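Local coordinates for protein tannase (Lactobacillus plantarum, PDB 3WA7) that probably hydrolyses the galloyl ester bonds of tannins, as a serine esterase of the alpha/beta-hydrolase fold, at residues 158-163 against 201-206; 213-218 against 421-426. All blocks are in the same frame, centred on the assembly; numbering follows the deposited sequence.

Contact 1: 158-163 against 201-206; sequences ITNGTS and SAYCPI. With SO4 (sulfate ion), chain C.
The run 158-163 ends on what is probably the nucleophile elbow of an alpha/beta-hydrolase, Ser163 standing between strand and helix, beside 201-206, the last residues of the neighbouring parallel strand and the loop after it. The strand axes are 9° apart. Ser201 N donates to Thr159 O and Tyr203 N to Gly161 O, the latter at 3.0 Å and nearly straight; Ser163 N donates to Tyr203 O at 2.8 Å. Beyond the strand, Ile206 N donates to Ser163 O from above the carbonyl plane at 3.2 Å. With CG anti to the backbone N, Asn160 presents OD1 to Ser201 OG, which donates at 2.7 Å from 42° out of the amide plane. The same OD1 lies in plane at the Tyr203 ring edge, 3.3 Å from CE1, while ND2 is bonded to Asp454. An alanine at Asn160 would probably leave the Ser201 hydroxyl and Asp454 without these mates and open a gap beside the ring edge. Ser163 has positive phi (61°), the strained turn of such elbows, and its OG bonds both His451 and, at 2.6 Å, sulfate O4. This is consistent with a histidine-activated nucleophile facing an anion-binding spot, where Gly77 N also bonds the sulfate.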
loop_
_atom_site.group_PDB
_atom_site.type_symbol
_atom_site.label_atom_id
_atom_site.label_comp_id
_atom_site.label_asym_id
_atom_site.label_seq_id
_atom_site.Cartn_x
_atom_site.Cartn_y
_atom_site.Cartn_z
ATOM N N ILE A 158 -8.882 10.018 4.907
ATOM C CA ILE A 158 -8.419 9.361 3.696
ATOM C C ILE A 158 -6.992 8.909 3.919
ATOM O O ILE A 158 -6.098 9.727 4.109
ATOM C CB ILE A 158 -8.464 10.324 2.491
ATOM C CG1 ILE A 158 -9.888 10.859 2.322
ATOM C CG2 ILE A 158 -8.020 9.601 1.216
ATOM C CD1 ILE A 158 -10.022 11.922 1.263
ATOM N N THR A 159 -6.782 7.598 3.919
ATOM C CA THR A 159 -5.442 7.073 4.123
ATOM C C THR A 159 -4.659 7.048 2.818
ATOM O O THR A 159 -5.235 7.024 1.729
ATOM C CB THR A 159 -5.471 5.643 4.707
ATOM O OG1 THR A 159 -6.377 4.829 3.949
ATOM C CG2 THR A 159 -5.894 5.672 6.166
ATOM N N ASN A 160 -3.338 7.078 2.938
ATOM C CA ASN A 160 -2.475 7.025 1.771
ATOM C C ASN A 160 -1.184 6.335 2.156
ATOM O O ASN A 160 -0.712 6.458 3.285
ATOM C CB ASN A 160 -2.171 8.429 1.240
ATOM C CG ASN A 160 -1.405 8.394 -0.069
ATOM O OD1 ASN A 160 -1.752 7.643 -0.980
ATOM N ND2 ASN A 160 -0.363 9.208 -0.171
ATOM N N GLY A 161 -0.617 5.594 1.216
ATOM C CA GLY A 161 0.624 4.903 1.491
ATOM C C GLY A 161 1.134 4.266 0.219
ATOM O O GLY A 161 0.381 4.114 -0.742
ATOM N N THR A 162 2.409 3.900 0.221
ATOM C CA THR A 162 3.046 3.282 -0.938
ATOM C C THR A 162 3.615 1.907 -0.580
ATOM O O THR A 162 4.156 1.722 0.507
ATOM C CB THR A 162 4.198 4.178 -1.451
ATOM O OG1 THR A 162 3.668 5.434 -1.897
ATOM C CG2 THR A 162 4.936 3.504 -2.592
ATOM N N SER A 163 3.477 0.948 -1.499
ATOM C CA SER A 163 4.000 -0.408 -1.311
ATOM C C SER A 163 3.366 -1.081 -0.093
ATOM O O SER A 163 2.149 -1.221 -0.027
ATOM C CB SER A 163 5.528 -0.354 -1.160
ATOM O OG SER A 163 6.113 -1.644 -1.275
ATOM N N SER A 201 -6.444 5.626 -0.538
ATOM C CA SER A 201 -5.522 5.930 -1.619
ATOM C C SER A 201 -4.369 4.960 -1.387
ATOM O O SER A 201 -3.820 4.887 -0.282
ATOM C CB SER A 201 -5.003 7.364 -1.552
ATOM O OG SER A 201 -3.980 7.538 -2.519
ATOM N N ALA A 202 -4.010 4.202 -2.414
ATOM C CA ALA A 202 -2.931 3.239 -2.266
ATOM C C ALA A 202 -2.088 3.095 -3.517
ATOM O O ALA A 202 -2.609 2.857 -4.609
ATOM C CB ALA A 202 -3.499 1.881 -1.871
ATOM N N TYR A 203 -0.780 3.252 -3.350
ATOM C CA TYR A 203 0.156 3.097 -4.452
ATOM C C TYR A 203 0.824 1.736 -4.305
ATOM O O TYR A 203 1.258 1.361 -3.212
ATOM C CB TYR A 203 1.204 4.210 -4.437
ATOM C CG TYR A 203 0.618 5.568 -4.736
ATOM C CD1 TYR A 203 0.054 6.343 -3.724
ATOM C CD2 TYR A 203 0.585 6.061 -6.041
ATOM C CE1 TYR A 203 -0.527 7.577 -4.002
ATOM C CE2 TYR A 203 0.006 7.290 -6.330
ATOM C CZ TYR A 203 -0.548 8.044 -5.304
ATOM O OH TYR A 203 -1.109 9.267 -5.587
ATOM N N CYS A 204 0.880 1.002 -5.414
ATOM C CA CYS A 204 1.463 -0.338 -5.475
ATOM C C CYS A 204 1.314 -1.125 -4.176
ATOM O O CYS A 204 2.297 -1.585 -3.599
ATOM C CB CYS A 204 2.942 -0.271 -5.891
ATOM S SG CYS A 204 4.047 0.737 -4.857
ATOM N N PRO A 205 0.069 -1.303 -3.705
ATOM C CA PRO A 205 -0.148 -2.047 -2.462
ATOM C C PRO A 205 0.347 -3.486 -2.543
ATOM O O PRO A 205 -0.157 -4.288 -3.331
ATOM C CB PRO A 205 -1.659 -1.955 -2.259
ATOM C CG PRO A 205 -2.184 -1.879 -3.672
ATOM C CD PRO A 205 -1.213 -0.910 -4.317
ATOM N N ILE A 206 1.347 -3.801 -1.731
ATOM C CA ILE A 206 1.904 -5.145 -1.700
ATOM C C ILE A 206 1.059 -5.909 -0.689
ATOM O O ILE A 206 1.384 -5.964 0.497
ATOM C CB ILE A 206 3.380 -5.115 -1.262
ATOM C CG1 ILE A 206 4.179 -4.211 -2.205
ATOM C CG2 ILE A 206 3.959 -6.524 -1.269
ATOM C CD1 ILE A 206 4.246 -4.713 -3.645
HETATM S S SO4 C . 9.511 -1.098 -0.227
HETATM O O1 SO4 C . 9.925 0.214 0.301
HETATM O O2 SO4 C . 9.450 -1.046 -1.694
HETATM O O3 SO4 C . 10.503 -2.108 0.171
HETATM O O4 SO4 C . 8.187 -1.450 0.313
#

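Contact 2: 213-218 against 421-426; sequences DMAYEW and DTSFAI
Ala215 and Ser423 meet CB to CB at 3.8 Å, and the aromatic rings of Tyr216 and Trp218 both flank Ser423, Tyr216 continuing towards Thr422 and Trp218 towards Ala425. The side chains of Ala215, Ser423 and Ala425 are all small and point across the interface, consistent with the close backbones: the CA atoms of Tyr216 and Ser423 are 4.9 Å apart. Ser423 CB rests against Ala215 O at 3.4 Å, while Ile426 brings CD1 to within 3.9 Å of Ala215 CB. Tyr216 runs alongside the loop, with CG anti to its backbone N (chi1 -151°). Its ring turns an edge to the chain, CD1 lying 3.7 Å from Ser423 N and CE1 next to Thr422 CA. The phenolic OH is fixed farther on by Arg420 O and Lys343 N. Trp218 comes from nearly one helical turn beyond Ala215; its benzo edge faces Ser423 OG, CE3 at 4.1 Å, and CZ3 packs on Ala425 CB at 4.2 Å. Its indole NE1 bonds Gly288 O. No hydrogen bond crosses between the segments, so the evidence is for apolar and edge packing. Ser423 OG instead accepts from Ala425 N at 3.0 Å (N-H...O angle 157°) and also bonds Gln219, which in turn receives Phe424 N. This is a serine capping bond at the turn that leads into helix 425-436, seated against the side of helix 209-220.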
loop_
_atom_site.group_PDB
_atom_site.type_symbol
_atom_site.label_atom_id
_atom_site.label_comp_id
_atom_site.label_asym_id
_atom_site.label_seq_id
_atom_site.Cartn_x
_atom_site.Cartn_y
_atom_site.Cartn_z
ATOM N N ASP A 213 2.883 -15.250 -4.487
ATOM C CA ASP A 213 3.881 -16.101 -5.129
ATOM C C ASP A 213 3.315 -16.706 -6.405
ATOM O O ASP A 213 3.993 -16.741 -7.435
ATOM C CB ASP A 213 4.346 -17.216 -4.188
ATOM C CG ASP A 213 5.252 -16.700 -3.085
ATOM O OD1 ASP A 213 6.123 -15.856 -3.391
ATOM O OD2 ASP A 213 5.102 -17.144 -1.928
HETATM N N MSE A 214 2.077 -17.188 -6.333
HETATM C CA MSE A 214 1.427 -17.774 -7.500
HETATM C C MSE A 214 1.238 -16.726 -8.594
HETATM O O MSE A 214 1.436 -17.009 -9.774
HETATM C CB MSE A 214 0.061 -18.356 -7.127
HETATM C CG MSE A 214 0.131 -19.629 -6.315
HETATM SE SE MSE A 214 -1.646 -20.330 -6.010
HETATM C CE MSE A 214 -2.260 -19.012 -4.770
ATOM N N ALA A 215 0.849 -15.516 -8.201
ATOM C CA ALA A 215 0.639 -14.453 -9.176
ATOM C C ALA A 215 1.949 -14.060 -9.845
ATOM O O ALA A 215 1.993 -13.813 -11.053
ATOM C CB ALA A 215 0.012 -13.228 -8.501
ATOM N N TYR A 216 3.022 -14.010 -9.063
ATOM C CA TYR A 216 4.315 -13.617 -9.604
ATOM C C TYR A 216 4.803 -14.592 -10.666
ATOM O O TYR A 216 5.339 -14.179 -11.695
ATOM C CB TYR A 216 5.364 -13.515 -8.494
ATOM C CG TYR A 216 6.451 -12.503 -8.797
ATOM C CD1 TYR A 216 6.198 -11.133 -8.699
ATOM C CD2 TYR A 216 7.718 -12.910 -9.218
ATOM C CE1 TYR A 216 7.176 -10.189 -9.016
ATOM C CE2 TYR A 216 8.708 -11.972 -9.540
ATOM C CZ TYR A 216 8.429 -10.618 -9.437
ATOM O OH TYR A 216 9.393 -9.689 -9.759
ATOM N N GLU A 217 4.623 -15.883 -10.415
ATOM C CA GLU A 217 5.064 -16.889 -11.368
ATOM C C GLU A 217 4.143 -17.000 -12.576
ATOM O O GLU A 217 4.589 -17.361 -13.664
ATOM C CB GLU A 217 5.236 -18.236 -10.670
ATOM C CG GLU A 217 6.317 -18.193 -9.601
ATOM C CD GLU A 217 7.568 -17.464 -10.073
ATOM O OE1 GLU A 217 8.097 -17.813 -11.149
ATOM O OE2 GLU A 217 8.026 -16.540 -9.372
ATOM N N TRP A 218 2.860 -16.700 -12.400
ATOM C CA TRP A 218 1.959 -16.721 -13.542
ATOM C C TRP A 218 2.504 -15.670 -14.509
ATOM O O TRP A 218 2.529 -15.868 -15.724
ATOM C CB TRP A 218 0.536 -16.327 -13.139
ATOM C CG TRP A 218 -0.308 -15.947 -14.327
ATOM C CD1 TRP A 218 -0.892 -16.794 -15.228
ATOM C CD2 TRP A 218 -0.579 -14.619 -14.792
ATOM N NE1 TRP A 218 -1.504 -16.074 -16.228
ATOM C CE2 TRP A 218 -1.326 -14.737 -15.985
ATOM C CE3 TRP A 218 -0.257 -13.339 -14.319
ATOM C CZ2 TRP A 218 -1.758 -13.623 -16.714
ATOM C CZ3 TRP A 218 -0.686 -12.227 -15.046
ATOM C CH2 TRP A 218 -1.429 -12.380 -16.231
ATOM N N ASP A 421 7.603 -5.340 -8.382
ATOM C CA ASP A 421 7.698 -5.822 -7.006
ATOM C C ASP A 421 6.639 -6.871 -6.699
ATOM O O ASP A 421 6.786 -7.668 -5.774
ATOM C CB ASP A 421 7.619 -4.654 -6.024
ATOM C CG ASP A 421 8.922 -3.885 -5.947
ATOM O OD1 ASP A 421 9.330 -3.294 -6.969
ATOM O OD2 ASP A 421 9.552 -3.885 -4.868
ATOM N N THR A 422 5.568 -6.859 -7.481
ATOM C CA THR A 422 4.510 -7.849 -7.350
ATOM C C THR A 422 3.815 -7.878 -8.707
ATOM O O THR A 422 3.896 -6.915 -9.468
ATOM C CB THR A 422 3.505 -7.493 -6.220
ATOM O OG1 THR A 422 2.697 -8.641 -5.927
ATOM C CG2 THR A 422 2.607 -6.332 -6.628
ATOM N N SER A 423 3.157 -8.983 -9.026
ATOM C CA SER A 423 2.474 -9.100 -10.309
ATOM C C SER A 423 1.374 -8.064 -10.493
ATOM O O SER A 423 0.729 -7.646 -9.529
ATOM C CB SER A 423 1.859 -10.494 -10.461
ATOM O OG SER A 423 1.031 -10.550 -11.612
ATOM N N PHE A 424 1.167 -7.657 -11.742
ATOM C CA PHE A 424 0.121 -6.700 -12.083
ATOM C C PHE A 424 -1.223 -7.301 -11.691
ATOM O O PHE A 424 -2.177 -6.581 -11.423
ATOM C CB PHE A 424 0.123 -6.429 -13.589
ATOM C CG PHE A 424 1.392 -5.810 -14.090
ATOM C CD1 PHE A 424 2.137 -6.430 -15.088
ATOM C CD2 PHE A 424 1.843 -4.604 -13.561
ATOM C CE1 PHE A 424 3.321 -5.854 -15.556
ATOM C CE2 PHE A 424 3.021 -4.020 -14.018
ATOM C CZ PHE A 424 3.761 -4.645 -15.018
ATOM N N ALA A 425 -1.284 -8.631 -11.665
ATOM C CA ALA A 425 -2.516 -9.333 -11.311
ATOM C C ALA A 425 -3.012 -8.975 -9.916
ATOM O O ALA A 425 -4.215 -8.940 -9.671
ATOM C CB ALA A 425 -2.303 -10.841 -11.407
ATOM N N ILE A 426 -2.081 -8.715 -9.001
ATOM C CA ILE A 426 -2.434 -8.376 -7.628
ATOM C C ILE A 426 -3.302 -7.112 -7.516
ATOM O O ILE A 426 -4.395 -7.161 -6.954
ATOM C CB ILE A 426 -1.154 -8.258 -6.758
ATOM C CG1 ILE A 426 -0.520 -9.646 -6.595
ATOM C CG2 ILE A 426 -1.480 -7.654 -5.400
ATOM C CD1 ILE A 426 -1.415 -10.672 -5.894
#

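In the fold
Contact 1 leads along the chain towards contact 2: strand 199-203 gives way to the loop through Ile206 and then to helix 209-220. Their centres lie about 18 Å apart, yet they touch directly, Ile206 CD1 packing on Thr422 CG2 at 3.8 Å and on Asp421 CB at 4.1 Å. Ser163, in contact 1, probably forms a catalytic triad with His451 and Asp419. The second segment of contact 2 starts just after that aspartate: Asp421 N bonds Asp419 OD1, and the Asp421 side chain touches His451. A glycerol hydrogen-bonded to Asp421 OD2 and the sulfate on Ser163, probably both from the crystallisation liquor, are consistent with a pocket bordered by both contacts.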